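Local coordinates for chitin oligosaccharide binding protein NagB2 (PDB 7EHU), which probably serves as the extracellular solute-binding component of a sugar transport system, binding N,N'-diacetylchitobiose and N,N',N''-triacetylchitotriose, at residues P187-W198 with G246-Y257; N201-V209 with A383-L391. All coordinates share one frame; numbering follows the deposited sequence.

Interaction 1: P187-W198 with G246-Y257; sequences PIALGGGSGDGW and GYIDPNVLGLKY. With NAG (2-acetamido-2-deoxy-beta-D-glucopyranose), chain B.
At one wall of the glycan pocket of this periplasmic-binding-protein-like fold, Trp198, near the start of helix 197-212, meets Tyr257 in the first turn of helix 257-265. The pair is edge-to-face: CZ2 of Trp198 lies over the centre of the tyrosine ring, with planes at 55° and centroids 4.5 Å apart. The indole CG sits between its own backbone N and carbonyl carbon (chi1 77°), which sends the benzo edge to the tyrosine, while one indole face receives the acetamido N2 of NAG, 3.5 Å from Trp198 CE3. The Tyr257 hydroxyl is held by hydrogen bonds with Asp274 OD1 and the indole NE1 of Trp277. The backbone N of Tyr257, the residue after the N-cap Lys256, makes an almost perfectly straight bond (179°) to Asp196 OD2, 2.8 Å away, from above the carboxylate plane.

Between the two helix starts, the glycines of 191-193 let the backbones close up. Gly192 N bonds to Val252 O and Gly193 N to Leu255 O, while CA of Gly191 comes 3.4 Å from Lys256 O. A CB on Gly191 or Gly193 would collide with Lys256 O or Leu253 O, respectively. Farther along, Ile188 forms a single bridge with Ile248, donating from N to Tyr247 O and accepting at O from Asp249 N. Beside it, Leu190 and Val252 run side by side, Leu190 CD2 to Val252 CG2 3.9 Å, and a water accepts from Leu190 N and donates to Asp249 OD2.

An acidic side chain at the first N-H of helix 257-265 probably gains from the helix dipole, and the stacked tyrosine, anchored at its hydroxyl, would help hold the indole flat against the sugar.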
loop_
_atom_site.group_PDB
_atom_site.type_symbol
_atom_site.label_atom_id
_atom_site.label_comp_id
_atom_site.label_asym_id
_atom_site.label_seq_id
_atom_site.Cartn_x
_atom_site.Cartn_y
_atom_site.Cartn_z
ATOM N N PRO A 187 -13.522 -9.260 -15.987
ATOM C CA PRO A 187 -13.049 -10.060 -14.848
ATOM C C PRO A 187 -12.339 -9.273 -13.760
ATOM O O PRO A 187 -12.670 -9.445 -12.581
ATOM C CB PRO A 187 -12.167 -11.135 -15.500
ATOM C CG PRO A 187 -12.744 -11.256 -16.906
ATOM C CD PRO A 187 -13.009 -9.807 -17.259
ATOM N N ILE A 188 -11.386 -8.412 -14.123
ATOM C CA ILE A 188 -10.506 -7.745 -13.162
ATOM C C ILE A 188 -10.574 -6.237 -13.380
ATOM O O ILE A 188 -10.189 -5.740 -14.446
ATOM C CB ILE A 188 -9.044 -8.211 -13.295
ATOM C CG1 ILE A 188 -8.909 -9.727 -13.160
ATOM C CG2 ILE A 188 -8.169 -7.504 -12.265
ATOM C CD1 ILE A 188 -7.562 -10.279 -13.574
ATOM N N ALA A 189 -11.069 -5.516 -12.375
ATOM C CA ALA A 189 -10.993 -4.060 -12.370
ATOM C C ALA A 189 -9.577 -3.607 -12.059
ATOM O O ALA A 189 -8.879 -4.214 -11.245
ATOM C CB ALA A 189 -11.930 -3.506 -11.304
ATOM N N LEU A 190 -9.151 -2.519 -12.697
ATOM C CA LEU A 190 -7.850 -1.950 -12.397
ATOM C C LEU A 190 -7.832 -0.552 -13.033
ATOM O O LEU A 190 -8.133 -0.397 -14.225
ATOM C CB LEU A 190 -6.767 -2.816 -13.026
ATOM C CG LEU A 190 -5.377 -2.744 -12.374
ATOM C CD1 LEU A 190 -4.499 -3.930 -12.871
ATOM C CD2 LEU A 190 -4.680 -1.456 -12.290
ATOM N N GLY A 191 -7.502 0.469 -12.251
ATOM C CA GLY A 191 -7.267 1.807 -12.759
ATOM C C GLY A 191 -5.791 2.121 -12.687
ATOM O O GLY A 191 -5.264 2.335 -11.599
ATOM N N GLY A 192 -5.106 2.107 -13.830
ATOM C CA GLY A 192 -3.664 2.240 -13.851
ATOM C C GLY A 192 -3.145 3.293 -14.811
ATOM O O GLY A 192 -1.976 3.253 -15.198
ATOM N N GLY A 193 -3.986 4.259 -15.183
ATOM C CA GLY A 193 -3.606 5.303 -16.109
ATOM C C GLY A 193 -2.921 6.463 -15.419
ATOM O O GLY A 193 -2.644 6.440 -14.222
ATOM N N SER A 194 -2.654 7.509 -16.202
ATOM C CA SER A 194 -2.138 8.784 -15.691
ATOM C C SER A 194 -0.914 8.481 -14.830
ATOM O O SER A 194 -0.005 7.776 -15.286
ATOM C CB SER A 194 -3.259 9.526 -14.976
ATOM O OG SER A 194 -4.455 9.543 -15.730
ATOM N N GLY A 195 -0.848 8.977 -13.599
ATOM C CA GLY A 195 0.277 8.701 -12.732
ATOM C C GLY A 195 0.041 7.571 -11.755
ATOM O O GLY A 195 0.718 7.502 -10.725
ATOM N N ASP A 196 -0.887 6.665 -12.083
ATOM C CA ASP A 196 -1.309 5.603 -11.187
ATOM C C ASP A 196 -0.776 4.224 -11.584
ATOM O O ASP A 196 -1.398 3.208 -11.266
ATOM C CB ASP A 196 -2.827 5.583 -11.036
ATOM C CG ASP A 196 -3.349 6.763 -10.244
ATOM O OD1 ASP A 196 -2.586 7.319 -9.432
ATOM O OD2 ASP A 196 -4.558 7.044 -10.331
ATOM N N GLY A 197 0.398 4.171 -12.220
ATOM C CA GLY A 197 1.005 2.890 -12.554
ATOM C C GLY A 197 1.245 1.983 -11.360
ATOM O O GLY A 197 1.285 0.752 -11.512
ATOM N N TRP A 198 1.399 2.560 -10.166
ATOM C CA TRP A 198 1.609 1.755 -8.968
ATOM C C TRP A 198 0.461 0.767 -8.760
ATOM O O TRP A 198 0.655 -0.301 -8.164
ATOM C CB TRP A 198 1.764 2.655 -7.737
ATOM C CG TRP A 198 0.473 3.215 -7.213
ATOM C CD1 TRP A 198 -0.152 4.365 -7.614
ATOM C CD2 TRP A 198 -0.377 2.621 -6.219
ATOM N NE1 TRP A 198 -1.331 4.519 -6.931
ATOM C CE2 TRP A 198 -1.489 3.464 -6.069
ATOM C CE3 TRP A 198 -0.297 1.450 -5.438
ATOM C CZ2 TRP A 198 -2.485 3.200 -5.147
ATOM C CZ3 TRP A 198 -1.293 1.190 -4.551
ATOM C CH2 TRP A 198 -2.378 2.053 -4.415
ATOM N N GLY A 246 -8.251 -10.040 -22.287
ATOM C CA GLY A 246 -9.394 -9.260 -21.849
ATOM C C GLY A 246 -9.791 -9.490 -20.407
ATOM O O GLY A 246 -10.901 -9.127 -20.001
ATOM N N TYR A 247 -8.908 -10.071 -19.603
ATOM C CA TYR A 247 -9.229 -10.312 -18.203
ATOM C C TYR A 247 -9.058 -9.039 -17.374
ATOM O O TYR A 247 -9.894 -8.737 -16.527
ATOM C CB TYR A 247 -8.394 -11.479 -17.673
ATOM C CG TYR A 247 -8.596 -12.826 -18.368
ATOM C CD1 TYR A 247 -9.797 -13.152 -19.000
ATOM C CD2 TYR A 247 -7.594 -13.790 -18.348
ATOM C CE1 TYR A 247 -9.985 -14.390 -19.591
ATOM C CE2 TYR A 247 -7.770 -15.027 -18.946
ATOM C CZ TYR A 247 -8.970 -15.313 -19.572
ATOM O OH TYR A 247 -9.210 -16.533 -20.158
ATOM N N ILE A 248 -7.999 -8.268 -17.618
ATOM C CA ILE A 248 -7.881 -6.923 -17.066
ATOM C C ILE A 248 -8.751 -5.985 -17.900
ATOM O O ILE A 248 -8.765 -6.073 -19.131
ATOM C CB ILE A 248 -6.408 -6.474 -17.047
ATOM C CG1 ILE A 248 -5.611 -7.282 -16.022
ATOM C CG2 ILE A 248 -6.291 -4.984 -16.741
ATOM C CD1 ILE A 248 -4.074 -7.167 -16.162
ATOM N N ASP A 249 -9.521 -5.114 -17.232
ATOM C CA ASP A 249 -10.392 -4.120 -17.867
ATOM C C ASP A 249 -9.662 -3.469 -19.040
ATOM O O ASP A 249 -8.588 -2.897 -18.851
ATOM C CB ASP A 249 -10.749 -3.048 -16.835
ATOM C CG ASP A 249 -11.779 -2.051 -17.329
ATOM O OD1 ASP A 249 -12.010 -1.945 -18.546
ATOM O OD2 ASP A 249 -12.366 -1.361 -16.463
ATOM N N PRO A 250 -10.201 -3.535 -20.266
ATOM C CA PRO A 250 -9.501 -2.913 -21.404
ATOM C C PRO A 250 -9.274 -1.438 -21.240
ATOM O O PRO A 250 -8.435 -0.889 -21.959
ATOM C CB PRO A 250 -10.429 -3.178 -22.604
ATOM C CG PRO A 250 -11.763 -3.442 -22.015
ATOM C CD PRO A 250 -11.464 -4.161 -20.699
ATOM N N ASN A 251 -9.998 -0.750 -20.360
ATOM C CA ASN A 251 -9.742 0.670 -20.185
ATOM C C ASN A 251 -8.853 0.967 -18.993
ATOM O O ASN A 251 -8.852 2.102 -18.506
ATOM C CB ASN A 251 -11.031 1.465 -20.100
ATOM C CG ASN A 251 -10.847 2.919 -20.519
ATOM O OD1 ASN A 251 -9.927 3.271 -21.265
ATOM N ND2 ASN A 251 -11.750 3.768 -20.052
ATOM N N VAL A 252 -8.047 -0.010 -18.566
ATOM C CA VAL A 252 -7.128 0.176 -17.442
ATOM C C VAL A 252 -6.307 1.455 -17.583
ATOM O O VAL A 252 -6.116 2.190 -16.606
ATOM C CB VAL A 252 -6.240 -1.073 -17.275
ATOM C CG1 VAL A 252 -5.524 -1.428 -18.573
ATOM C CG2 VAL A 252 -5.228 -0.870 -16.128
ATOM N N LEU A 253 -5.798 1.742 -18.785
ATOM C CA LEU A 253 -4.928 2.905 -18.947
ATOM C C LEU A 253 -5.709 4.210 -19.058
ATOM O O LEU A 253 -5.094 5.283 -19.021
ATOM C CB LEU A 253 -3.976 2.733 -20.142
ATOM C CG LEU A 253 -3.033 1.529 -20.078
ATOM C CD1 LEU A 253 -2.128 1.493 -21.314
ATOM C CD2 LEU A 253 -2.176 1.544 -18.809
ATOM N N GLY A 254 -7.036 4.147 -19.140
ATOM C CA GLY A 254 -7.871 5.330 -19.184
ATOM C C GLY A 254 -8.531 5.667 -17.866
ATOM O O GLY A 254 -9.344 6.600 -17.814
ATOM N N LEU A 255 -8.201 4.942 -16.795
ATOM C CA LEU A 255 -8.863 5.102 -15.512
ATOM C C LEU A 255 -7.840 5.380 -14.428
ATOM O O LEU A 255 -6.763 4.780 -14.415
ATOM C CB LEU A 255 -9.601 3.816 -15.147
ATOM C CG LEU A 255 -10.768 3.470 -16.067
ATOM C CD1 LEU A 255 -11.198 2.018 -15.814
ATOM C CD2 LEU A 255 -11.952 4.402 -15.867
ATOM N N LYS A 256 -8.199 6.261 -13.503
ATOM C CA LYS A 256 -7.428 6.487 -12.289
ATOM C C LYS A 256 -7.645 5.328 -11.317
ATOM O O LYS A 256 -8.630 4.591 -11.407
ATOM C CB LYS A 256 -7.908 7.779 -11.620
ATOM C CG LYS A 256 -7.833 9.048 -12.469
ATOM C CD LYS A 256 -8.091 10.315 -11.631
ATOM C CE LYS A 256 -9.397 10.260 -10.816
ATOM N NZ LYS A 256 -10.031 11.609 -10.672
ATOM N N TYR A 257 -6.724 5.211 -10.357
ATOM C CA TYR A 257 -6.806 4.171 -9.330
ATOM C C TYR A 257 -8.205 4.097 -8.739
ATOM O O TYR A 257 -8.793 3.018 -8.652
ATOM C CB TYR A 257 -5.797 4.504 -8.222
ATOM C CG TYR A 257 -5.853 3.643 -6.998
ATOM C CD1 TYR A 257 -5.757 2.268 -7.081
ATOM C CD2 TYR A 257 -5.966 4.221 -5.746
ATOM C CE1 TYR A 257 -5.781 1.483 -5.944
ATOM C CE2 TYR A 257 -5.991 3.464 -4.605
ATOM C CZ TYR A 257 -5.876 2.093 -4.706
ATOM O OH TYR A 257 -5.862 1.371 -3.533
HETATM C C1 NAG B . 0.396 2.270 -1.198
HETATM C C2 NAG B . 1.489 2.767 -2.113
HETATM C C3 NAG B . 2.228 1.596 -2.757
HETATM C C4 NAG B . 2.727 0.632 -1.686
HETATM C C5 NAG B . 1.577 0.207 -0.778
HETATM C C6 NAG B . 2.014 -0.669 0.377
HETATM C C7 NAG B . 1.301 4.970 -3.169
HETATM C C8 NAG B . 0.706 5.762 -4.302
HETATM N N2 NAG B . 0.981 3.675 -3.128
HETATM O O3 NAG B . 3.308 2.119 -3.521
HETATM O O4 NAG B . 3.281 -0.550 -2.256
HETATM O O5 NAG B . 0.945 1.377 -0.233
HETATM O O6 NAG B . 2.955 -0.012 1.212
HETATM O O7 NAG B . 2.051 5.480 -2.336
HETATM O O HOH W 1 -11.069 -0.905 -14.126
HETATM O O HOH W 2 -7.781 0.320 -9.397
HETATM O O HOH W 3 -2.522 6.460 -19.192
HETATM O O HOH W 4 -5.574 8.085 -18.144
#

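Interaction 2: N201-V209 with A383-L391; sequences NMLANSLFV and AAFPAFDAL. With NAG (2-acetamido-2-deoxy-beta-D-glucopyranose), chain B.
With CG of Asn205 anti to the backbone N (chi1 175°), its amide reaches from helix 197-212 to the turn at Phe388, whose own CG lies between N and carbonyl carbon (chi1 82°). Asn205 OD1 accepts from Phe388 N at 2.9 Å, the donor standing 45° out of the amide plane. The same oxygen lies in the plane of the Phe388 ring at its edge, 3.6 Å from Phe388 CD1, with the amide plane standing steeply to the ring. Replacing Asn205 by alanine removes the amide, and the buried Phe388 N-H would probably lose its acceptor in this contact, with the ring less firmly placed.

The second anchor is Phe385. Val209 CG1 sits over the centre of its ring, 3.6 Å from the centroid, a CH-pi contact, while Ser206 OG approaches the ring edge. Around Phe388, Asn201 ND2 lies 3.8 Å from Phe388 CZ, and the edge of the Phe208 ring, at CZ, meets Phe388 CB. One residue on, Asp389 OD2 accepts from NAG O4 at 2.7 Å, and its OD1 forms a salt bridge with Arg77.

Phe385 ends strand 383-385, paired in parallel with strand 309-320. Helix 214-219 adds Gln217 against both Phe385 and Phe388, and helix 394-408 packs on Asn201.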
loop_
_atom_site.group_PDB
_atom_site.type_symbol
_atom_site.label_atom_id
_atom_site.label_comp_id
_atom_site.label_asym_id
_atom_site.label_seq_id
_atom_site.Cartn_x
_atom_site.Cartn_y
_atom_site.Cartn_z
ATOM N N ASN A 201 1.258 -2.167 -10.550
ATOM C CA ASN A 201 2.354 -2.834 -9.865
ATOM C C ASN A 201 1.913 -3.648 -8.660
ATOM O O ASN A 201 2.640 -4.559 -8.259
ATOM C CB ASN A 201 3.457 -1.848 -9.481
ATOM C CG ASN A 201 4.326 -1.455 -10.673
ATOM O OD1 ASN A 201 4.383 -2.156 -11.681
ATOM N ND2 ASN A 201 5.025 -0.341 -10.538
ATOM N N MET A 202 0.755 -3.361 -8.068
ATOM C CA MET A 202 0.274 -4.249 -7.005
ATOM C C MET A 202 0.121 -5.657 -7.548
ATOM O O MET A 202 0.612 -6.634 -6.974
ATOM C CB MET A 202 -1.082 -3.753 -6.490
ATOM C CG MET A 202 -0.997 -2.497 -5.634
ATOM S SD MET A 202 -2.514 -2.215 -4.664
ATOM C CE MET A 202 -3.548 -1.494 -5.952
ATOM N N LEU A 203 -0.556 -5.768 -8.682
ATOM C CA LEU A 203 -0.772 -7.059 -9.308
ATOM C C LEU A 203 0.522 -7.632 -9.848
ATOM O O LEU A 203 0.797 -8.823 -9.676
ATOM C CB LEU A 203 -1.810 -6.900 -10.413
ATOM C CG LEU A 203 -2.216 -8.178 -11.139
ATOM C CD1 LEU A 203 -2.736 -9.240 -10.174
ATOM C CD2 LEU A 203 -3.265 -7.867 -12.204
ATOM N N ALA A 204 1.330 -6.795 -10.497
ATOM C CA ALA A 204 2.598 -7.265 -11.037
ATOM C C ALA A 204 3.485 -7.825 -9.939
ATOM O O ALA A 204 4.137 -8.858 -10.131
ATOM C CB ALA A 204 3.311 -6.127 -11.765
ATOM N N ASN A 205 3.532 -7.150 -8.787
ATOM C CA ASN A 205 4.406 -7.577 -7.697
ATOM C C ASN A 205 3.991 -8.926 -7.145
ATOM O O ASN A 205 4.838 -9.818 -6.995
ATOM C CB ASN A 205 4.722 -6.345 -6.821
ATOM C CG ASN A 205 5.531 -6.575 -5.542
ATOM O OD1 ASN A 205 5.325 -5.907 -4.522
ATOM N ND2 ASN A 205 6.293 -7.667 -5.512
ATOM N N SER A 206 2.694 -9.152 -6.952
ATOM C CA SER A 206 2.282 -10.480 -6.511
ATOM C C SER A 206 2.510 -11.537 -7.582
ATOM O O SER A 206 2.810 -12.683 -7.242
ATOM C CB SER A 206 0.856 -10.482 -5.967
ATOM O OG SER A 206 0.824 -9.955 -4.653
ATOM N N LEU A 207 2.400 -11.170 -8.866
ATOM C CA LEU A 207 2.705 -12.107 -9.942
ATOM C C LEU A 207 4.162 -12.537 -9.916
ATOM O O LEU A 207 4.456 -13.732 -9.960
ATOM C CB LEU A 207 2.360 -11.507 -11.296
ATOM C CG LEU A 207 0.964 -11.856 -11.794
ATOM C CD1 LEU A 207 0.555 -10.910 -12.925
ATOM C CD2 LEU A 207 0.919 -13.289 -12.269
ATOM N N PHE A 208 5.099 -11.579 -9.868
ATOM C CA PHE A 208 6.505 -11.975 -9.972
ATOM C C PHE A 208 7.032 -12.610 -8.691
ATOM O O PHE A 208 7.981 -13.392 -8.758
ATOM C CB PHE A 208 7.434 -10.920 -10.604
ATOM C CG PHE A 208 7.661 -9.643 -9.819
ATOM C CD1 PHE A 208 8.412 -9.620 -8.650
ATOM C CD2 PHE A 208 7.236 -8.424 -10.337
ATOM C CE1 PHE A 208 8.666 -8.410 -8.001
ATOM C CE2 PHE A 208 7.488 -7.238 -9.682
ATOM C CZ PHE A 208 8.194 -7.238 -8.526
ATOM N N VAL A 209 6.430 -12.325 -7.537
ATOM C CA VAL A 209 6.781 -13.090 -6.349
ATOM C C VAL A 209 6.202 -14.495 -6.456
ATOM O O VAL A 209 6.851 -15.477 -6.076
ATOM C CB VAL A 209 6.373 -12.340 -5.064
ATOM C CG1 VAL A 209 6.490 -13.248 -3.831
ATOM C CG2 VAL A 209 7.207 -11.054 -4.900
ATOM N N ALA A 383 3.636 -17.009 5.021
ATOM C CA ALA A 383 4.379 -15.822 5.421
ATOM C C ALA A 383 3.920 -14.660 4.555
ATOM O O ALA A 383 3.240 -14.843 3.542
ATOM C CB ALA A 383 5.885 -16.027 5.248
ATOM N N ALA A 384 4.319 -13.461 4.958
ATOM C CA ALA A 384 4.114 -12.261 4.157
ATOM C C ALA A 384 5.421 -11.827 3.500
ATOM O O ALA A 384 6.517 -12.202 3.934
ATOM C CB ALA A 384 3.572 -11.113 5.013
ATOM N N PHE A 385 5.295 -11.027 2.444
ATOM C CA PHE A 385 6.428 -10.373 1.825
ATOM C C PHE A 385 6.097 -8.895 1.639
ATOM O O PHE A 385 4.945 -8.543 1.346
ATOM C CB PHE A 385 6.817 -11.003 0.474
ATOM C CG PHE A 385 5.732 -11.009 -0.564
ATOM C CD1 PHE A 385 4.834 -12.068 -0.636
ATOM C CD2 PHE A 385 5.636 -9.983 -1.496
ATOM C CE1 PHE A 385 3.870 -12.096 -1.624
ATOM C CE2 PHE A 385 4.672 -10.012 -2.471
ATOM C CZ PHE A 385 3.794 -11.065 -2.536
ATOM N N PRO A 386 7.069 -8.012 1.806
ATOM C CA PRO A 386 6.804 -6.578 1.651
ATOM C C PRO A 386 6.583 -6.214 0.192
ATOM O O PRO A 386 6.900 -6.971 -0.730
ATOM C CB PRO A 386 8.092 -5.938 2.183
ATOM C CG PRO A 386 9.146 -6.942 1.848
ATOM C CD PRO A 386 8.492 -8.290 2.065
ATOM N N ALA A 387 6.015 -5.034 -0.018
ATOM C CA ALA A 387 5.911 -4.499 -1.367
ATOM C C ALA A 387 7.301 -4.222 -1.927
ATOM O O ALA A 387 8.222 -3.817 -1.205
ATOM C CB ALA A 387 5.086 -3.225 -1.390
ATOM N N PHE A 388 7.455 -4.439 -3.238
ATOM C CA PHE A 388 8.760 -4.269 -3.866
ATOM C C PHE A 388 9.312 -2.854 -3.672
ATOM O O PHE A 388 10.536 -2.669 -3.658
ATOM C CB PHE A 388 8.706 -4.620 -5.363
ATOM C CG PHE A 388 8.190 -3.498 -6.206
ATOM C CD1 PHE A 388 6.846 -3.181 -6.219
ATOM C CD2 PHE A 388 9.061 -2.718 -6.935
ATOM C CE1 PHE A 388 6.394 -2.101 -6.945
ATOM C CE2 PHE A 388 8.607 -1.642 -7.662
ATOM C CZ PHE A 388 7.267 -1.342 -7.672
ATOM N N ASP A 389 8.448 -1.849 -3.488
ATOM C CA ASP A 389 8.911 -0.466 -3.339
ATOM C C ASP A 389 9.493 -0.185 -1.968
ATOM O O ASP A 389 10.123 0.863 -1.782
ATOM C CB ASP A 389 7.758 0.379 -3.839
ATOM C CG ASP A 389 6.604 0.581 -2.872
ATOM O OD1 ASP A 389 6.466 0.645 -1.729
ATOM O OD2 ASP A 389 5.825 -0.393 -3.249
ATOM N N ALA A 390 9.409 -1.148 -1.046
ATOM C CA ALA A 390 10.217 -1.074 0.160
ATOM C C ALA A 390 11.672 -1.441 -0.111
ATOM O O ALA A 390 12.556 -1.058 0.670
ATOM C CB ALA A 390 9.670 -2.025 1.224
ATOM N N LEU A 391 11.935 -2.156 -1.211
ATOM C CA LEU A 391 13.199 -2.849 -1.437
ATOM C C LEU A 391 14.029 -2.288 -2.579
ATOM O O LEU A 391 15.182 -2.716 -2.740
ATOM C CB LEU A 391 12.918 -4.325 -1.771
ATOM C CG LEU A 391 12.046 -5.099 -0.790
ATOM C CD1 LEU A 391 11.810 -6.522 -1.259
ATOM C CD2 LEU A 391 12.681 -5.088 0.593
HETATM C C1 NAG B . 0.396 2.270 -1.198
HETATM C C2 NAG B . 1.489 2.767 -2.113
HETATM C C3 NAG B . 2.228 1.596 -2.757
HETATM C C4 NAG B . 2.727 0.632 -1.686
HETATM C C5 NAG B . 1.577 0.207 -0.778
HETATM C C6 NAG B . 2.014 -0.669 0.377
HETATM C C7 NAG B . 1.301 4.970 -3.169
HETATM C C8 NAG B . 0.706 5.762 -4.302
HETATM N N2 NAG B . 0.981 3.675 -3.128
HETATM O O3 NAG B . 3.308 2.119 -3.521
HETATM O O4 NAG B . 3.281 -0.550 -2.256
HETATM O O5 NAG B . 0.945 1.377 -0.233
HETATM O O6 NAG B . 2.955 -0.012 1.212
HETATM O O7 NAG B . 2.051 5.480 -2.336
#

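In the fold
Helix 197-212 is common to both contacts: interaction 1 holds its beginning and interaction 2 the turns that follow. Their centres are about 18 Å apart, yet they touch through side chains, Tyr257 CE1 lying 3.7 Å from Met202 CE and Ile248 CD1 4.1 Å from Leu203 CD2. Strands 188-189 and 383-385 belong to the same mixed sheet. Both contacts reach one NAG in different ways: interaction 1 supplies an aromatic face near the acetamido nitrogen, interaction 2 a carboxylate for O4, and Ser315 adds a further hydrogen bond. The side chain of Trp198 also comes to about 4 Å, at the nearest atoms, from another bound NAG, consistent with a pocket that holds a chain of sugars.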